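Local structure of aspartate aminotransferase (4H51) at residues B[30-35]-B[386-391]; B[52-57]-B[394-399]; B[233-238]-B[364-369]. The protein probably catalyses, as a pyridoxal-phosphate-dependent homodimer, the transfer of an amino group from L-aspartate to 2-oxoglutarate. All blocks are in the same frame, centred on the assembly; numbering follows the deposited sequence. Where two conformers were deposited one is given.

Contact 1. Residues B[30-35]-B[386-391]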
loop_
_atom_site.group_PDB
_atom_site.type_symbol
_atom_site.label_atom_id
_atom_site.label_comp_id
_atom_site.label_asym_id
_atom_site.label_seq_id
_atom_site.Cartn_x
_atom_site.Cartn_y
_atom_site.Cartn_z
ATOM N N ASP B 30 -1.360 -8.622 -16.525
ATOM C CA ASP B 30 -0.147 -9.179 -15.907
ATOM C C ASP B 30 0.032 -10.637 -16.320
ATOM O O ASP B 30 -0.864 -11.457 -16.076
ATOM C CB ASP B 30 -0.260 -9.137 -14.368
ATOM C CG ASP B 30 1.011 -9.598 -13.709
ATOM O OD1 ASP B 30 1.944 -8.787 -13.613
ATOM O OD2 ASP B 30 1.096 -10.780 -13.354
ATOM N N VAL B 31 1.176 -10.970 -16.912
ATOM C CA VAL B 31 1.391 -12.332 -17.459
ATOM C C VAL B 31 1.341 -13.477 -16.413
ATOM O O VAL B 31 0.744 -14.519 -16.648
ATOM C CB VAL B 31 2.728 -12.416 -18.226
ATOM C CG1 VAL B 31 2.976 -13.868 -18.664
ATOM C CG2 VAL B 31 2.722 -11.474 -19.439
ATOM N N ILE B 32 2.000 -13.271 -15.269
ATOM C CA ILE B 32 2.023 -14.250 -14.191
ATOM C C ILE B 32 0.665 -14.356 -13.476
ATOM O O ILE B 32 0.166 -15.467 -13.292
ATOM C CB ILE B 32 3.144 -13.914 -13.158
ATOM C CG1 ILE B 32 4.533 -14.089 -13.809
ATOM C CG2 ILE B 32 3.040 -14.763 -11.894
ATOM C CD1 ILE B 32 4.658 -15.349 -14.652
ATOM N N PHE B 33 0.066 -13.225 -13.059
ATOM C CA PHE B 33 -1.290 -13.285 -12.438
ATOM C C PHE B 33 -2.355 -13.814 -13.431
ATOM O O PHE B 33 -3.302 -14.540 -13.011
ATOM C CB PHE B 33 -1.723 -11.944 -11.795
ATOM C CG PHE B 33 -1.245 -11.765 -10.372
ATOM C CD1 PHE B 33 0.132 -11.720 -10.070
ATOM C CD2 PHE B 33 -2.156 -11.644 -9.315
ATOM C CE1 PHE B 33 0.575 -11.552 -8.758
ATOM C CE2 PHE B 33 -1.709 -11.467 -8.002
ATOM C CZ PHE B 33 -0.341 -11.433 -7.728
ATOM N N ASP B 34 -2.193 -13.498 -14.726
ATOM C CA ASP B 34 -3.120 -14.011 -15.737
ATOM C C ASP B 34 -3.012 -15.527 -15.904
ATOM O O ASP B 34 -4.047 -16.204 -15.875
ATOM C CB ASP B 34 -2.943 -13.303 -17.090
ATOM C CG ASP B 34 -4.280 -12.875 -17.717
ATOM O OD1 ASP B 34 -5.176 -12.467 -16.939
ATOM O OD2 ASP B 34 -4.427 -12.935 -18.972
ATOM N N LEU B 35 -1.789 -16.076 -16.052
ATOM C CA LEU B 35 -1.593 -17.564 -16.230
ATOM C C LEU B 35 -2.006 -18.322 -14.975
ATOM O O LEU B 35 -2.604 -19.375 -15.072
ATOM C CB LEU B 35 -0.147 -17.909 -16.678
ATOM C CG LEU B 35 0.307 -19.361 -16.988
ATOM C CD1 LEU B 35 -0.258 -19.944 -18.257
ATOM C CD2 LEU B 35 1.845 -19.422 -17.033
ATOM N N PHE B 386 1.149 -26.305 -15.763
ATOM C CA PHE B 386 1.207 -24.857 -15.938
ATOM C C PHE B 386 2.496 -24.297 -15.333
ATOM O O PHE B 386 2.535 -23.846 -14.182
ATOM C CB PHE B 386 -0.000 -24.161 -15.314
ATOM C CG PHE B 386 -1.321 -24.530 -15.949
ATOM C CD1 PHE B 386 -1.826 -23.786 -17.018
ATOM C CD2 PHE B 386 -2.057 -25.596 -15.470
ATOM C CE1 PHE B 386 -3.040 -24.106 -17.590
ATOM C CE2 PHE B 386 -3.275 -25.912 -16.026
ATOM C CZ PHE B 386 -3.767 -25.167 -17.104
ATOM N N ILE B 387 3.534 -24.383 -16.133
ATOM C CA ILE B 387 4.760 -23.597 -15.936
ATOM C C ILE B 387 4.698 -22.330 -16.805
ATOM O O ILE B 387 3.863 -22.247 -17.729
ATOM C CB ILE B 387 6.005 -24.444 -16.278
ATOM C CG1 ILE B 387 6.040 -24.813 -17.747
ATOM C CG2 ILE B 387 6.016 -25.726 -15.453
ATOM C CD1 ILE B 387 7.242 -25.609 -18.130
ATOM N N THR B 388 5.583 -21.356 -16.572
ATOM C CA THR B 388 5.630 -20.216 -17.476
ATOM C C THR B 388 6.257 -20.543 -18.836
ATOM O O THR B 388 6.983 -21.541 -19.030
ATOM C CB THR B 388 6.362 -19.012 -16.870
ATOM O OG1 THR B 388 7.802 -19.244 -16.940
ATOM C CG2 THR B 388 5.907 -18.787 -15.410
ATOM N N VAL B 389 5.992 -19.646 -19.793
ATOM C CA VAL B 389 6.543 -19.764 -21.121
ATOM C C VAL B 389 8.086 -19.682 -21.152
ATOM O O VAL B 389 8.716 -20.153 -22.074
ATOM C CB VAL B 389 5.904 -18.733 -22.093
ATOM C CG1 VAL B 389 4.412 -18.969 -22.188
ATOM C CG2 VAL B 389 6.168 -17.308 -21.664
ATOM N N SER B 390 8.676 -19.092 -20.126
ATOM C CA SER B 390 10.153 -19.067 -19.963
ATOM C C SER B 390 10.753 -20.297 -19.255
ATOM O O SER B 390 11.971 -20.394 -19.050
ATOM C CB SER B 390 10.552 -17.800 -19.214
ATOM O OG SER B 390 9.915 -17.721 -17.933
ATOM N N GLY B 391 9.889 -21.223 -18.880
ATOM C CA GLY B 391 10.287 -22.466 -18.248
ATOM C C GLY B 391 10.367 -22.419 -16.732
ATOM O O GLY B 391 10.946 -23.302 -16.126
#

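Contact 2. Residues B[52-57]-B[394-399]. With EDO (1,2-ethanediol), chain D.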
loop_
_atom_site.group_PDB
_atom_site.type_symbol
_atom_site.label_atom_id
_atom_site.label_comp_id
_atom_site.label_asym_id
_atom_site.label_seq_id
_atom_site.Cartn_x
_atom_site.Cartn_y
_atom_site.Cartn_z
ATOM N N GLY B 52 4.763 -18.106 -7.441
ATOM C CA GLY B 52 5.615 -18.523 -6.358
ATOM C C GLY B 52 4.960 -18.434 -4.973
ATOM O O GLY B 52 5.339 -17.569 -4.160
ATOM N N ALA B 53 4.014 -19.333 -4.693
ATOM C CA ALA B 53 3.359 -19.416 -3.399
ATOM C C ALA B 53 3.489 -20.873 -2.891
ATOM O O ALA B 53 3.320 -21.804 -3.657
ATOM C CB ALA B 53 1.897 -19.003 -3.513
ATOM N N TYR B 54 3.826 -21.030 -1.618
ATOM C CA TYR B 54 4.084 -22.339 -0.998
ATOM C C TYR B 54 2.769 -23.169 -0.960
ATOM O O TYR B 54 1.671 -22.642 -0.664
ATOM C CB TYR B 54 4.670 -22.173 0.422
ATOM C CG TYR B 54 4.965 -23.493 1.059
ATOM C CD1 TYR B 54 6.132 -24.170 0.744
ATOM C CD2 TYR B 54 4.060 -24.092 1.940
ATOM C CE1 TYR B 54 6.402 -25.397 1.287
ATOM C CE2 TYR B 54 4.332 -25.323 2.497
ATOM C CZ TYR B 54 5.488 -25.986 2.129
ATOM O OH TYR B 54 5.826 -27.192 2.638
ATOM N N ARG B 55 2.878 -24.442 -1.279
ATOM C CA ARG B 55 1.803 -25.368 -1.028
ATOM C C ARG B 55 2.316 -26.514 -0.173
ATOM O O ARG B 55 3.525 -26.840 -0.174
ATOM C CB ARG B 55 1.238 -25.870 -2.375
ATOM C CG ARG B 55 0.652 -24.778 -3.261
ATOM C CD ARG B 55 -0.708 -24.334 -2.705
ATOM N NE ARG B 55 -1.330 -23.202 -3.418
ATOM C CZ ARG B 55 -1.167 -21.903 -3.116
ATOM N NH1 ARG B 55 -0.338 -21.502 -2.172
ATOM N NH2 ARG B 55 -1.853 -20.972 -3.777
ATOM N N ASP B 56 1.418 -27.116 0.569
ATOM C CA ASP B 56 1.757 -28.244 1.421
ATOM C C ASP B 56 1.813 -29.573 0.621
ATOM O O ASP B 56 1.748 -29.567 -0.630
ATOM C CB ASP B 56 0.820 -28.310 2.637
ATOM C CG ASP B 56 -0.603 -28.785 2.297
ATOM O OD1 ASP B 56 -0.866 -29.275 1.158
ATOM O OD2 ASP B 56 -1.443 -28.673 3.203
ATOM N N GLU B 57 1.980 -30.653 1.379
ATOM C CA GLU B 57 2.109 -32.048 0.884
ATOM C C GLU B 57 0.944 -32.452 -0.020
ATOM O O GLU B 57 1.093 -33.273 -0.915
ATOM C CB GLU B 57 2.116 -33.013 2.084
ATOM C CG GLU B 57 3.429 -33.077 2.844
ATOM C CD GLU B 57 3.763 -31.870 3.755
ATOM O OE1 GLU B 57 2.977 -30.895 3.934
ATOM O OE2 GLU B 57 4.866 -31.946 4.326
ATOM N N ASN B 394 7.057 -23.333 -10.206
ATOM C CA ASN B 394 7.000 -23.277 -8.753
ATOM C C ASN B 394 7.081 -24.673 -8.209
ATOM O O ASN B 394 6.107 -25.373 -8.162
ATOM C CB ASN B 394 5.709 -22.596 -8.293
ATOM C CG ASN B 394 5.544 -22.633 -6.812
ATOM O OD1 ASN B 394 6.531 -22.744 -6.084
ATOM N ND2 ASN B 394 4.280 -22.621 -6.340
ATOM N N MET B 395 8.264 -25.064 -7.751
ATOM C CA MET B 395 8.474 -26.381 -7.228
ATOM C C MET B 395 7.799 -26.548 -5.895
ATOM O O MET B 395 7.434 -27.649 -5.517
ATOM C CB MET B 395 9.974 -26.716 -7.109
ATOM C CG MET B 395 10.785 -26.453 -8.366
ATOM S SD MET B 395 10.331 -27.516 -9.774
ATOM C CE MET B 395 11.000 -29.113 -9.310
ATOM N N ALA B 396 7.540 -25.437 -5.208
ATOM C CA ALA B 396 6.832 -25.498 -3.934
ATOM C C ALA B 396 5.335 -25.750 -4.135
ATOM O O ALA B 396 4.618 -26.003 -3.179
ATOM C CB ALA B 396 7.038 -24.182 -3.181
ATOM N N GLY B 397 4.876 -25.704 -5.377
ATOM C CA GLY B 397 3.474 -26.018 -5.687
ATOM C C GLY B 397 3.213 -27.476 -5.981
ATOM O O GLY B 397 2.065 -27.865 -6.202
ATOM N N LEU B 398 4.294 -28.261 -6.019
ATOM C CA LEU B 398 4.224 -29.672 -6.348
ATOM C C LEU B 398 3.803 -30.556 -5.175
ATOM O O LEU B 398 4.038 -30.241 -4.011
ATOM C CB LEU B 398 5.579 -30.164 -6.845
ATOM C CG LEU B 398 6.056 -29.696 -8.187
ATOM C CD1 LEU B 398 7.533 -30.073 -8.395
ATOM C CD2 LEU B 398 5.149 -30.185 -9.324
ATOM N N THR B 399 3.209 -31.681 -5.524
ATOM C CA THR B 399 3.044 -32.829 -4.643
ATOM C C THR B 399 3.843 -33.988 -5.249
ATOM O O THR B 399 4.268 -33.925 -6.416
ATOM C CB THR B 399 1.565 -33.216 -4.539
ATOM O OG1 THR B 399 1.106 -33.762 -5.783
ATOM C CG2 THR B 399 0.690 -31.985 -4.091
HETATM C C1 EDO D . 4.014 -27.892 5.416
HETATM O O1 EDO D . 4.072 -28.367 4.082
HETATM C C2 EDO D . 5.422 -27.915 6.004
HETATM O O2 EDO D . 5.719 -29.250 6.399
#

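Contact 3. Residues B[233-238]-B[364-369]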
loop_
_atom_site.group_PDB
_atom_site.type_symbol
_atom_site.label_atom_id
_atom_site.label_comp_id
_atom_site.label_asym_id
_atom_site.label_seq_id
_atom_site.Cartn_x
_atom_site.Cartn_y
_atom_site.Cartn_z
ATOM N N GLN B 233 14.113 -14.954 2.195
ATOM C CA GLN B 233 15.079 -15.288 3.238
ATOM C C GLN B 233 14.584 -16.506 3.997
ATOM O O GLN B 233 13.456 -16.517 4.521
ATOM C CB GLN B 233 15.334 -14.148 4.207
ATOM C CG GLN B 233 16.579 -14.366 5.009
ATOM C CD GLN B 233 16.751 -13.397 6.131
ATOM O OE1 GLN B 233 16.147 -12.328 6.128
ATOM N NE2 GLN B 233 17.625 -13.730 7.079
ATOM N N GLY B 234 15.396 -17.555 4.000
ATOM C CA GLY B 234 14.924 -18.873 4.479
ATOM C C GLY B 234 14.858 -19.952 3.387
ATOM O O GLY B 234 15.087 -21.133 3.701
ATOM N N TYR B 235 14.544 -19.605 2.115
ATOM C CA TYR B 235 14.231 -20.642 1.139
ATOM C C TYR B 235 15.470 -21.184 0.390
ATOM O O TYR B 235 15.490 -22.348 -0.052
ATOM C CB TYR B 235 13.207 -20.156 0.143
ATOM C CG TYR B 235 11.752 -20.282 0.608
ATOM C CD1 TYR B 235 11.090 -21.513 0.561
ATOM C CD2 TYR B 235 11.071 -19.200 1.100
ATOM C CE1 TYR B 235 9.779 -21.636 0.998
ATOM C CE2 TYR B 235 9.771 -19.308 1.527
ATOM C CZ TYR B 235 9.129 -20.500 1.471
ATOM O OH TYR B 235 7.849 -20.582 1.855
ATOM N N ALA B 236 16.498 -20.363 0.227
ATOM C CA ALA B 236 17.754 -20.868 -0.378
ATOM C C ALA B 236 18.326 -22.072 0.372
ATOM O O ALA B 236 18.782 -23.038 -0.250
ATOM C CB ALA B 236 18.790 -19.760 -0.506
ATOM N N SER B 237 18.252 -22.042 1.704
ATOM C CA SER B 237 18.787 -23.134 2.522
ATOM C C SER B 237 17.838 -23.772 3.558
ATOM O O SER B 237 18.160 -24.855 4.042
ATOM C CB SER B 237 19.990 -22.617 3.278
ATOM O OG SER B 237 19.517 -21.710 4.263
ATOM N N GLY B 238 16.728 -23.126 3.909
ATOM C CA GLY B 238 15.985 -23.411 5.152
ATOM C C GLY B 238 16.516 -22.777 6.445
ATOM O O GLY B 238 15.897 -22.895 7.517
ATOM N N ILE B 364 17.768 -23.523 -6.138
ATOM C CA ILE B 364 17.249 -23.370 -4.791
ATOM C C ILE B 364 16.092 -22.369 -4.760
ATOM O O ILE B 364 15.902 -21.562 -5.723
ATOM C CB ILE B 364 18.373 -23.019 -3.769
ATOM C CG1 ILE B 364 19.127 -21.737 -4.111
ATOM C CG2 ILE B 364 19.422 -24.125 -3.684
ATOM C CD1 ILE B 364 20.456 -21.667 -3.367
ATOM N N GLY B 365 15.327 -22.410 -3.675
ATOM C CA GLY B 365 14.216 -21.512 -3.462
ATOM C C GLY B 365 12.956 -22.128 -4.021
ATOM O O GLY B 365 12.848 -23.344 -4.096
ATOM N N MET B 366 11.999 -21.318 -4.380
ATOM C CA MET B 366 10.716 -21.846 -4.839
ATOM C C MET B 366 10.738 -22.376 -6.267
ATOM O O MET B 366 10.036 -23.346 -6.581
ATOM C CB MET B 366 9.662 -20.776 -4.763
ATOM C CG MET B 366 9.051 -20.749 -3.377
ATOM S SD MET B 366 7.348 -20.218 -3.480
ATOM C CE MET B 366 7.150 -20.428 -1.698
ATOM N N PHE B 367 11.561 -21.764 -7.110
ATOM C CA PHE B 367 11.504 -22.060 -8.541
ATOM C C PHE B 367 12.588 -23.017 -9.094
ATOM O O PHE B 367 13.674 -23.242 -8.484
ATOM C CB PHE B 367 11.549 -20.757 -9.291
ATOM C CG PHE B 367 10.459 -19.793 -8.915
ATOM C CD1 PHE B 367 9.135 -20.032 -9.274
ATOM C CD2 PHE B 367 10.754 -18.612 -8.252
ATOM C CE1 PHE B 367 8.128 -19.116 -8.969
ATOM C CE2 PHE B 367 9.751 -17.692 -7.942
ATOM C CZ PHE B 367 8.441 -17.931 -8.294
ATOM N N SER B 368 12.248 -23.589 -10.254
ATOM C CA SER B 368 13.191 -24.209 -11.184
ATOM C C SER B 368 13.009 -23.423 -12.511
ATOM O O SER B 368 11.875 -23.140 -12.925
ATOM C CB SER B 368 12.819 -25.678 -11.309
ATOM O OG SER B 368 13.718 -26.516 -12.036
ATOM N N PHE B 369 14.110 -22.997 -13.127
ATOM C CA PHE B 369 14.123 -22.577 -14.511
ATOM C C PHE B 369 14.535 -23.835 -15.304
ATOM O O PHE B 369 15.693 -24.231 -15.258
ATOM C CB PHE B 369 15.156 -21.452 -14.664
ATOM C CG PHE B 369 14.735 -20.337 -15.558
ATOM C CD1 PHE B 369 13.471 -19.795 -15.462
ATOM C CD2 PHE B 369 15.625 -19.757 -16.440
ATOM C CE1 PHE B 369 13.073 -18.756 -16.265
ATOM C CE2 PHE B 369 15.228 -18.728 -17.251
ATOM C CZ PHE B 369 13.959 -18.214 -17.165
#

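Contact 1. Residues B[30-35]-B[386-391]
With CG anti to the backbone N (chi1 -177°), Leu-35 sends its branches from helix 31-41 onto the irregular chain 386-391. One turn earlier, Ile-32 keeps CG1 anti to its carbonyl carbon (chi1 -67°), and the end of that branch bends back to the same chain. Thr-388 sets OG1 in the crowded position between N and the carbonyl carbon (chi1 78°), which turns CG2 to the helix. Ile-32 CD1 then meets Thr-388 CG2 tip to tip at 3.7 Å, the two side chains crossing obliquely. Leu-35 CD2 rests 3.5 Å from Ile-387 O and also touches the CA of Thr-388, while its other methyl, CD1, lies 4.3 Å from Phe-386 CD1 at the ring edge, near the plane. The side-chain pairs across the contact are thus apolar, and Ile-387 O, touched by the Leu-35 methyl, accepts from Gln-381 NE2 of helix 374-382. Thr-388 OG1 pairs with Ser-390 OG at 2.8 Å and also accepts from Arg-392 N. Gly-391 N closes a type I turn on Thr-388 O at 2.9 Å. At the helix start, Asp-30 is the N-cap: its OD2 takes Phe-33 N at 2.7 Å through the anti lone pair in a nearly straight bond, while OD1 makes a salt bridge to Arg-299 of the second subunit. Phe-386 leaves a short strand, 385-386, paired in parallel with 47-48. Joining an N-terminal helix to late chain in this way is characteristic of the small domain of fold-type I aminotransferases, which is built from both ends of the polypeptide.

Contact 2. Residues B[52-57]-B[394-399]
Arg-55 NH1 is gripped twice: it donates to Tyr-54 O at 2.8 Å, almost in the guanidinium plane, and forms a salt bridge to Glu-82 of the second subunit. The chain bends at chi2 (-75°), so the guanidinium turns back over its own backbone while CB and CG stay against the 394-399 turn, CG 3.9 Å from Gly-397 CA. The backbone N of Arg-55 donates to Ala-396 O at 3.0 Å, approaching from above the carbonyl plane. Asn-394, with CG anti to its backbone N (chi1 174°), sends its amide across to the 52-57 loop: ND2 gives a hydrogen bond to Ala-53 O at 3.0 Å, nearly in the amide plane, and OD1 accepts weakly from Ala-396 N as in an Asx turn. In the small domain of this fold-type I enzyme, the Asx turn leads into a 3-10 segment, 395-397, between strand 392-394 and the C-terminal helix 400-416. Ala-396 CB packs 4.0 Å from Tyr-54 CD1, at an oblique angle to the ring. At the far end of that ring, Tyr-54 OH, weakly bonded to Arg-336 NE, donates to O1 of a 1,2-ethanediol, probably from the crystallisation liquor, at 2.6 Å, in the ring plane, and O1 passes a hydrogen bond on to Glu-57 OE1 at 2.8 Å. Glu-57 O touches the methyl CG2 of Thr-399 at 3.5 Å, while Thr-399 OG1 caps the start of helix 400-416.

Contact 3. Residues B[233-238]-B[364-369]
Tyr-235 reaches across from the loop after strand 225-230, and its CB starts 4.0 Å from Gly-365 CA. The ring beyond meets the methyl of Met-366: CE1 touches CE, CZ comes to 3.7 Å from CE, and the terminal OH stands 3.6 Å from the same CE. The two side chains cross obliquely, so the methyl sits by the phenol end of the ring. Met-366 arrives there because its chain bends at chi2 (-149°), after which CE runs out anti to CB. Its sulfur SD lies 5.5 Å from the Tyr-235 ring centre, on a line 18° off the ring normal, a Met-aromatic contact. At the other end of the side chain, Met-366 CB lies over the centre of the Phe-367 ring. A second apolar pair flanks this one, Ala-236 CB against Ile-364 CD1 at 3.8 Å, while Ile-364 CB comes 3.5 Å from Ala-236 O. Between the two pairs Gly-365 adopts backbone angles that call for glycine, and the chain turns there before entering strand 367-369. The carbonyls of Gly-365 and Phe-367 are both taken by Arg-341 NH2 of helix 320-350, the helix that also packs on the Tyr-235 side chain through Met-333 and Ile-337. Tyr-235 OH makes its hydrogen bond to the carbonyl O of the pyridoxal-phosphate-modified Lys-265. Across the two segments the ring is therefore held by apolar and sulfur-aromatic contacts, while its one polar tip is satisfied at the backbone of the cofactor lysine, consistent with Met-366 lying in a second shell behind that residue.

Overall arrangement
From the N terminus, helix 31-41 opens contact 1 and the loop after strand 47-48 opens contact 2. Both find partners only after more than 300 residues, beyond the large mixed sheet. Contact 3 starts and finishes inside the spans of the other two, joining the loop after sheet strand 225-230 to the chain entering strand 367-369. Contact 1 then closes at 386-391 and contact 2 at 394-399; their segments alternate, so the two cross, tying N-terminal chain to the loops on either side of strand 392-394. That strand pairs antiparallel with 367-369: Met-395 N probably bonds Met-366 O, and Phe-369 packs on Ser-390. Contacts 1 and 2 also touch the second subunit, whereas contact 3 faces the cofactor lysine.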